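PDB 4JWO: phosphate binding protein, which probably binds phosphate as the PstS-type binding component of a system that transports it across the cytoplasmic membrane. Local coordinates for residues 202-205 against 211-214. Sequence-based numbering, arbitrary orientation.
Sequences YFTE and AKSS
Helix 198-208 of this periplasmic-binding-protein fold is followed by a loop that doubles back alongside it, and T204 is where the returning chain, from K212 to S214, comes down on the helix. No hydrogen bond joins the two segments; the evidence for packing is close van der Waals approach. T204 OG1 lies against the K212 backbone, 3.4 Å from K212 C, while T204 CB reaches S213 O at 3.4 Å and T204 CG2 meets S214 CB at 3.8 Å. Each of the three heavy atoms of this short side chain thus touches the loop. Its chi1 of 63° sets OG1 between the backbone N and the carbonyl carbon, from where the hydroxyl bonds back to F200 O, one helical turn earlier. Replacing this threonine with alanine removes OG1 and CG2, and would probably open a gap beneath K212 and S214 and leave F200 O without its hydroxyl partner.

K212 has a left-handed backbone conformation, and its side chain bends over the helix with its aliphatic part: K212 CD rests 3.6 Å from E205 CB. The opposite charges nearby do not pair, since K212 NZ and E205 OE1 stand 5.7 Å apart. E205 instead extends, with CG anti to the backbone N (chi1 174°), and forms a salt bridge through OE2 with R284 of strand 283-291. The ion pairs of K212 NZ with D201 OD1 and with a sulfate ion, probably taken up from the crystallisation liquor, are both long and weak. S213 O, besides touching T204, accepts a hydrogen bond from N208 ND2 near the helix end.

While T204 meets the loop, Y202 and F203 pack on strand 134-148, placing helix 198-208 between that strand and the chain leading to strand 219-220.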
loop_
_atom_site.group_PDB
_atom_site.type_symbol
_atom_site.label_atom_id
_atom_site.label_comp_id
_atom_site.label_asym_id
_atom_site.label_seq_id
_atom_site.Cartn_x
_atom_site.Cartn_y
_atom_site.Cartn_z
ATOM N N TYR A 202 -5.388 -0.367 3.402
ATOM C CA TYR A 202 -5.313 0.596 2.298
ATOM C C TYR A 202 -6.703 0.856 1.708
ATOM O O TYR A 202 -7.145 2.007 1.621
ATOM C CB TYR A 202 -4.333 0.070 1.230
ATOM C CG TYR A 202 -4.090 0.973 0.030
ATOM C CD1 TYR A 202 -4.604 2.269 -0.028
ATOM C CD2 TYR A 202 -3.341 0.517 -1.049
ATOM C CE1 TYR A 202 -4.380 3.084 -1.137
ATOM C CE2 TYR A 202 -3.114 1.322 -2.157
ATOM C CZ TYR A 202 -3.629 2.599 -2.194
ATOM O OH TYR A 202 -3.409 3.414 -3.288
ATOM N N PHE A 203 -7.391 -0.209 1.316
ATOM C CA PHE A 203 -8.698 -0.062 0.679
ATOM C C PHE A 203 -9.664 0.694 1.570
ATOM O O PHE A 203 -10.305 1.655 1.144
ATOM C CB PHE A 203 -9.267 -1.437 0.346
ATOM C CG PHE A 203 -10.541 -1.382 -0.437
ATOM C CD1 PHE A 203 -10.509 -1.167 -1.814
ATOM C CD2 PHE A 203 -11.760 -1.533 0.195
ATOM C CE1 PHE A 203 -11.688 -1.110 -2.551
ATOM C CE2 PHE A 203 -12.940 -1.474 -0.530
ATOM C CZ PHE A 203 -12.896 -1.261 -1.910
ATOM N N THR A 204 -9.761 0.284 2.829
ATOM C CA THR A 204 -10.696 0.957 3.727
ATOM C C THR A 204 -10.303 2.406 3.993
ATOM O O THR A 204 -11.175 3.270 4.072
ATOM C CB THR A 204 -10.891 0.195 5.059
ATOM O OG1 THR A 204 -9.646 0.141 5.768
ATOM C CG2 THR A 204 -11.407 -1.198 4.791
ATOM N N GLU A 205 -9.008 2.692 4.113
ATOM C CA GLU A 205 -8.557 4.068 4.339
ATOM C C GLU A 205 -9.043 5.001 3.231
ATOM O O GLU A 205 -9.606 6.064 3.502
ATOM C CB GLU A 205 -7.022 4.135 4.413
ATOM C CG GLU A 205 -6.440 5.551 4.511
ATOM C CD GLU A 205 -4.914 5.567 4.394
ATOM O OE1 GLU A 205 -4.276 4.517 4.641
ATOM O OE2 GLU A 205 -4.353 6.624 4.045
ATOM N N ALA A 211 -10.970 6.171 9.578
ATOM C CA ALA A 211 -11.441 5.206 10.571
ATOM C C ALA A 211 -10.981 3.791 10.232
ATOM O O ALA A 211 -10.941 2.924 11.104
ATOM C CB ALA A 211 -12.954 5.257 10.701
ATOM N N LYS A 212 -10.654 3.572 8.959
ATOM C CA LYS A 212 -9.991 2.347 8.507
ATOM C C LYS A 212 -10.782 1.095 8.842
ATOM O O LYS A 212 -10.234 0.113 9.350
ATOM C CB LYS A 212 -8.590 2.251 9.107
ATOM C CG LYS A 212 -7.579 3.152 8.432
ATOM C CD LYS A 212 -6.677 2.341 7.535
ATOM C CE LYS A 212 -5.275 2.284 8.095
ATOM N NZ LYS A 212 -5.155 1.573 9.398
ATOM N N SER A 213 -12.074 1.142 8.541
ATOM C CA SER A 213 -12.985 0.061 8.850
ATOM C C SER A 213 -13.849 -0.222 7.640
ATOM O O SER A 213 -13.872 0.562 6.700
ATOM C CB SER A 213 -13.895 0.511 9.976
ATOM O OG SER A 213 -14.582 1.684 9.563
ATOM N N SER A 214 -14.563 -1.344 7.668
ATOM C CA SER A 214 -15.583 -1.639 6.660
ATOM C C SER A 214 -16.663 -2.520 7.275
ATOM O O SER A 214 -16.507 -3.014 8.390
ATOM C CB SER A 214 -14.978 -2.324 5.429
ATOM O OG SER A 214 -14.741 -3.704 5.649
#